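Local coordinates for 450aa long hypothetical fmu protein (Pyrococcus horikoshii, PDB 2YXL), which probably methylates cytosine in RNA at carbon 5 with S-adenosylmethionine as methyl donor, at residues 200-205 and 212-217; 371-376 and 406-411. One frame throughout, in Å; residues are numbered along the deposited sequence.

Contact 1: residues 200-205 and 212-217; sequences EVIGEL and VVRSER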
loop_
_atom_site.group_PDB
_atom_site.type_symbol
_atom_site.label_atom_id
_atom_site.label_comp_id
_atom_site.label_asym_id
_atom_site.label_seq_id
_atom_site.Cartn_x
_atom_site.Cartn_y
_atom_site.Cartn_z
ATOM N N GLU A 200 10.005 -7.355 24.289
ATOM C CA GLU A 200 9.071 -8.448 24.547
ATOM C C GLU A 200 8.481 -8.981 23.238
ATOM O O GLU A 200 8.389 -10.197 23.042
ATOM C CB GLU A 200 7.965 -7.967 25.492
ATOM C CG GLU A 200 6.775 -8.908 25.659
ATOM C CD GLU A 200 5.474 -8.164 25.944
ATOM O OE1 GLU A 200 4.566 -8.766 26.557
ATOM O OE2 GLU A 200 5.355 -6.981 25.554
ATOM N N VAL A 201 8.097 -8.065 22.348
ATOM C CA VAL A 201 7.574 -8.415 21.026
ATOM C C VAL A 201 8.655 -9.063 20.156
ATOM O O VAL A 201 8.417 -10.109 19.546
ATOM C CB VAL A 201 6.948 -7.185 20.311
ATOM C CG1 VAL A 201 6.657 -7.487 18.845
ATOM C CG2 VAL A 201 5.679 -6.737 21.024
ATOM N N ILE A 202 9.837 -8.446 20.110
ATOM C CA ILE A 202 10.983 -8.992 19.374
ATOM C C ILE A 202 11.277 -10.439 19.792
ATOM O O ILE A 202 11.441 -11.315 18.939
ATOM C CB ILE A 202 12.252 -8.105 19.534
ATOM C CG1 ILE A 202 12.067 -6.772 18.798
ATOM C CG2 ILE A 202 13.506 -8.834 19.031
ATOM C CD1 ILE A 202 13.214 -5.791 18.977
ATOM N N GLY A 203 11.323 -10.678 21.103
ATOM C CA GLY A 203 11.539 -12.019 21.652
ATOM C C GLY A 203 10.488 -13.034 21.235
ATOM O O GLY A 203 10.820 -14.169 20.888
ATOM N N GLU A 204 9.221 -12.620 21.266
ATOM C CA GLU A 204 8.101 -13.473 20.865
ATOM C C GLU A 204 8.149 -13.802 19.370
ATOM O O GLU A 204 7.781 -14.907 18.961
ATOM C CB GLU A 204 6.763 -12.815 21.225
ATOM C CG GLU A 204 5.551 -13.751 21.152
ATOM C CD GLU A 204 4.220 -13.011 21.167
ATOM O OE1 GLU A 204 4.072 -12.043 21.946
ATOM O OE2 GLU A 204 3.313 -13.404 20.402
ATOM N N LEU A 205 8.604 -12.842 18.565
ATOM C CA LEU A 205 8.787 -13.048 17.127
ATOM C C LEU A 205 9.982 -13.954 16.835
ATOM O O LEU A 205 9.903 -14.840 15.981
ATOM C CB LEU A 205 8.949 -11.711 16.398
ATOM C CG LEU A 205 7.732 -10.789 16.280
ATOM C CD1 LEU A 205 8.173 -9.400 15.858
ATOM C CD2 LEU A 205 6.697 -11.349 15.310
ATOM N N VAL A 212 13.954 -10.382 12.556
ATOM C CA VAL A 212 13.474 -9.060 12.964
ATOM C C VAL A 212 14.592 -8.013 12.946
ATOM O O VAL A 212 15.688 -8.255 13.457
ATOM C CB VAL A 212 12.849 -9.095 14.386
ATOM C CG1 VAL A 212 12.063 -7.818 14.665
ATOM C CG2 VAL A 212 11.954 -10.319 14.564
ATOM N N VAL A 213 14.306 -6.858 12.349
ATOM C CA VAL A 213 15.220 -5.714 12.388
ATOM C C VAL A 213 14.495 -4.451 12.866
ATOM O O VAL A 213 13.502 -4.021 12.279
ATOM C CB VAL A 213 15.971 -5.483 11.035
ATOM C CG1 VAL A 213 15.017 -5.500 9.857
ATOM C CG2 VAL A 213 16.774 -4.178 11.061
ATOM N N ARG A 214 15.007 -3.885 13.951
ATOM C CA ARG A 214 14.426 -2.723 14.593
ATOM C C ARG A 214 14.795 -1.449 13.832
ATOM O O ARG A 214 15.942 -1.279 13.417
ATOM C CB ARG A 214 14.918 -2.650 16.040
ATOM C CG ARG A 214 14.108 -1.736 16.923
ATOM C CD ARG A 214 14.485 -1.878 18.380
ATOM N NE ARG A 214 13.648 -0.999 19.188
ATOM C CZ ARG A 214 13.788 -0.791 20.492
ATOM N NH1 ARG A 214 12.952 0.037 21.103
ATOM N NH2 ARG A 214 14.747 -1.401 21.184
ATOM N N SER A 215 13.812 -0.568 13.644
ATOM C CA SER A 215 14.027 0.717 12.973
ATOM C C SER A 215 14.879 1.656 13.817
ATOM O O SER A 215 14.680 1.771 15.025
ATOM C CB SER A 215 12.694 1.392 12.648
ATOM O OG SER A 215 12.861 2.783 12.407
ATOM N N GLU A 216 15.823 2.326 13.162
ATOM C CA GLU A 216 16.704 3.280 13.823
ATOM C C GLU A 216 16.063 4.654 13.958
ATOM O O GLU A 216 16.505 5.469 14.772
ATOM C CB GLU A 216 18.027 3.397 13.071
ATOM C CG GLU A 216 18.844 2.116 13.065
ATOM C CD GLU A 216 20.245 2.312 12.514
ATOM O OE1 GLU A 216 20.956 1.297 12.336
ATOM O OE2 GLU A 216 20.641 3.472 12.265
ATOM N N ARG A 217 15.025 4.904 13.162
ATOM C CA ARG A 217 14.366 6.206 13.132
ATOM C C ARG A 217 13.189 6.268 14.099
ATOM O O ARG A 217 12.970 7.288 14.751
ATOM C CB ARG A 217 13.915 6.552 11.711
ATOM C CG ARG A 217 15.063 6.670 10.721
ATOM C CD ARG A 217 14.608 7.278 9.406
ATOM N NE ARG A 217 15.659 7.190 8.399
ATOM C CZ ARG A 217 15.697 6.282 7.430
ATOM N NH1 ARG A 217 16.706 6.282 6.570
ATOM N NH2 ARG A 217 14.728 5.380 7.313
#
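Ile202, Leu205, Val212 and Arg214 meet across this contact through aliphatic carbons, with no ring among them and no flat group stacked. The one planar side-chain group among these four residues, the guanidinium of Arg214, is held at its NE by the backbone oxygen of Pro219, while the methylene CD of the same side chain lies 4.2 Å from Ile202 CD1, the two side chains crossing at about a right angle. Arg214 has CG anti to the backbone N (chi1 -164°) and an extended chain, which carries CD from the strand to the end of the isoleucine.

Val212 reaches the helix with both branches. Its CG2, beside the backbone N, comes within 3.8 Å of Leu205 CB, and its CG1 lies 4.3 Å from Ile202 CG1. Helical segment 200-205 runs nearly antiparallel to strand 212-214, at 162°, the axes coming within 9.7 Å. Ile202 also rests on Leu222 and Leu205 on Ile224, so the same helical face covers the neighbouring strand 221-225 of the ferredoxin-like domain.

With no hydrogen bond or salt bridge between the segments, the helix is fitted to this edge strand by apolar contact, and the arginine adds only its methylene portion.

Contact 2: residues 371-376 and 406-411; sequences LLESAA and NVHPEF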
loop_
_atom_site.group_PDB
_atom_site.type_symbol
_atom_site.label_atom_id
_atom_site.label_comp_id
_atom_site.label_asym_id
_atom_site.label_seq_id
_atom_site.Cartn_x
_atom_site.Cartn_y
_atom_site.Cartn_z
ATOM N N LEU A 371 -10.567 19.140 1.819
ATOM C CA LEU A 371 -10.349 18.562 3.146
ATOM C C LEU A 371 -9.418 19.469 3.950
ATOM O O LEU A 371 -9.600 19.650 5.159
ATOM C CB LEU A 371 -9.779 17.145 3.047
ATOM C CG LEU A 371 -10.670 16.037 2.471
ATOM C CD1 LEU A 371 -9.850 14.776 2.245
ATOM C CD2 LEU A 371 -11.868 15.743 3.362
ATOM N N LEU A 372 -8.441 20.051 3.255
ATOM C CA LEU A 372 -7.473 20.978 3.840
ATOM C C LEU A 372 -8.146 22.245 4.361
ATOM O O LEU A 372 -7.789 22.745 5.433
ATOM C CB LEU A 372 -6.400 21.324 2.801
ATOM C CG LEU A 372 -4.951 21.620 3.194
ATOM C CD1 LEU A 372 -4.444 20.723 4.320
ATOM C CD2 LEU A 372 -4.063 21.494 1.959
ATOM N N GLU A 373 -9.119 22.753 3.601
ATOM C CA GLU A 373 -9.923 23.903 4.018
ATOM C C GLU A 373 -10.821 23.531 5.197
ATOM O O GLU A 373 -11.053 24.349 6.093
ATOM C CB GLU A 373 -10.768 24.437 2.853
ATOM C CG GLU A 373 -11.392 25.811 3.112
ATOM C CD GLU A 373 -12.488 26.179 2.119
ATOM O OE1 GLU A 373 -12.474 25.668 0.978
ATOM O OE2 GLU A 373 -13.367 26.995 2.484
ATOM N N SER A 374 -11.325 22.299 5.184
ATOM C CA SER A 374 -12.111 21.765 6.292
ATOM C C SER A 374 -11.242 21.575 7.541
ATOM O O SER A 374 -11.708 21.790 8.664
ATOM C CB SER A 374 -12.778 20.446 5.891
ATOM O OG SER A 374 -13.730 20.011 6.914
ATOM N N ALA A 375 -9.984 21.186 7.335
ATOM C CA ALA A 375 -9.022 21.022 8.426
ATOM C C ALA A 375 -8.673 22.361 9.071
ATOM O O ALA A 375 -8.687 22.483 10.297
ATOM C CB ALA A 375 -7.754 20.318 7.932
ATOM N N ALA A 376 -8.377 23.356 8.232
ATOM C CA ALA A 376 -7.994 24.696 8.685
ATOM C C ALA A 376 -8.960 25.257 9.713
ATOM O O ALA A 376 -8.544 25.785 10.746
ATOM C CB ALA A 376 -7.890 25.644 7.503
ATOM N N ASN A 406 -1.383 30.506 0.682
ATOM C CA ASN A 406 -1.865 31.662 -0.063
ATOM C C ASN A 406 -3.273 32.096 0.343
ATOM O O ASN A 406 -3.516 33.284 0.562
ATOM C CB ASN A 406 -1.785 31.407 -1.572
ATOM C CG ASN A 406 -0.453 31.832 -2.167
ATOM O OD1 ASN A 406 -0.006 32.965 -1.977
ATOM N ND2 ASN A 406 0.180 30.927 -2.904
ATOM N N VAL A 407 -4.187 31.133 0.452
ATOM C CA VAL A 407 -5.581 31.420 0.814
ATOM C C VAL A 407 -5.767 31.560 2.333
ATOM O O VAL A 407 -6.454 32.471 2.797
ATOM C CB VAL A 407 -6.583 30.401 0.169
ATOM C CG1 VAL A 407 -6.344 28.975 0.663
ATOM C CG2 VAL A 407 -8.034 30.830 0.396
ATOM N N HIS A 408 -5.147 30.664 3.097
ATOM C CA HIS A 408 -5.070 30.806 4.550
ATOM C C HIS A 408 -3.754 31.527 4.860
ATOM O O HIS A 408 -2.679 31.034 4.507
ATOM C CB HIS A 408 -5.186 29.441 5.238
ATOM C CG HIS A 408 -6.429 28.690 4.869
ATOM N ND1 HIS A 408 -7.631 28.870 5.520
ATOM C CD2 HIS A 408 -6.662 27.775 3.900
ATOM C CE1 HIS A 408 -8.548 28.090 4.975
ATOM N NE2 HIS A 408 -7.985 27.414 3.989
ATOM N N PRO A 409 -3.820 32.689 5.532
ATOM C CA PRO A 409 -4.627 33.266 6.594
ATOM C C PRO A 409 -5.542 32.345 7.426
ATOM O O PRO A 409 -6.626 31.954 6.990
ATOM C CB PRO A 409 -5.347 34.393 5.862
ATOM C CG PRO A 409 -4.129 34.988 4.993
ATOM C CD PRO A 409 -3.093 33.781 4.867
ATOM N N GLU A 410 -5.062 31.992 8.618
ATOM C CA GLU A 410 -3.694 32.346 8.996
ATOM C C GLU A 410 -2.894 31.187 9.586
ATOM O O GLU A 410 -2.852 30.992 10.804
ATOM C CB GLU A 410 -3.635 33.575 9.908
ATOM C CG GLU A 410 -2.545 34.580 9.503
ATOM C CD GLU A 410 -1.327 33.923 8.850
ATOM O OE1 GLU A 410 -1.185 34.026 7.612
ATOM O OE2 GLU A 410 -0.523 33.295 9.573
ATOM N N PHE A 411 -2.254 30.437 8.694
ATOM C CA PHE A 411 -1.326 29.384 9.071
ATOM C C PHE A 411 0.086 29.744 8.628
ATOM O O PHE A 411 0.276 30.588 7.747
ATOM C CB PHE A 411 -1.741 28.053 8.437
ATOM C CG PHE A 411 -2.898 27.386 9.124
ATOM C CD1 PHE A 411 -4.207 27.781 8.860
ATOM C CD2 PHE A 411 -2.680 26.354 10.033
ATOM C CE1 PHE A 411 -5.279 27.163 9.494
ATOM C CE2 PHE A 411 -3.745 25.727 10.671
ATOM C CZ PHE A 411 -5.048 26.132 10.400
#
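This is a mainly apolar helix-to-loop contact on one side of the methyltransferase sheet, where the C-terminal end of helix 361-376 meets the chain that leaves helix 398-407 and heads for strand 412-413. Ala376 is the small residue at its middle, its methyl group touching both the imidazole of His408 and the phenyl ring of Phe411. Its CB sits over one face of the His408 imidazole in a CH-pi contact, 3.8 Å from the ring centroid and 22° off the ring normal, offset toward the rim and nearest CE1. The same methyl group lies 3.6 Å from Phe411 CE1, and the backbone oxygen of Ala376 stands in the plane of the phenyl ring at its edge, 3.5 Å from CZ.

Glu373, one turn earlier, brings its CG to the imidazole edge, 3.9 Å from His408 NE2. With its CG swung to the side opposite the backbone N (chi1 -167°), Glu373 lays this methylene against the ring while the extended chain carries the carboxylate onward: Glu373 OE2 remains 5.6 Å from His408 NE2, too far for a salt bridge. Replacing His408 by an alanine is likely to remove the ring face over the Ala376 methyl, leaving it to Phe411 and Phe404, and to leave the Glu373 CG without the imidazole edge it lies against.

Phe404 meets both rings and also touches Ala376 and Leu372, joining the two helices, while Phe411 rests on Leu385 of the sheet. Helix 361-376 forms the beta-alpha-beta crossover between parallel strands 331-337 and 383-389, and its packing beside the next helix is characteristic of the Rossmann-like fold of class I methyltransferases.

In the fold
Contacts 1 and 2 belong to separate parts of the chain, the first within the ferredoxin-like region and the second within the methyltransferase region. Their centres lie 39 Å apart and their nearest atoms about 24 Å, and they do not touch. The bound sinefungin relates more closely to contact 2: Leu371, at the start of segment 371-376, touches the ligand, whereas the side chain of Glu373 is about 12 Å from it. Helix 361-376 thus links the cofactor pocket to the packing around His408 and Phe411. Segments 200-205 and 212-217 meet away from this pocket and from Cys390, the predicted nucleophile, which directly follows strand 383-389.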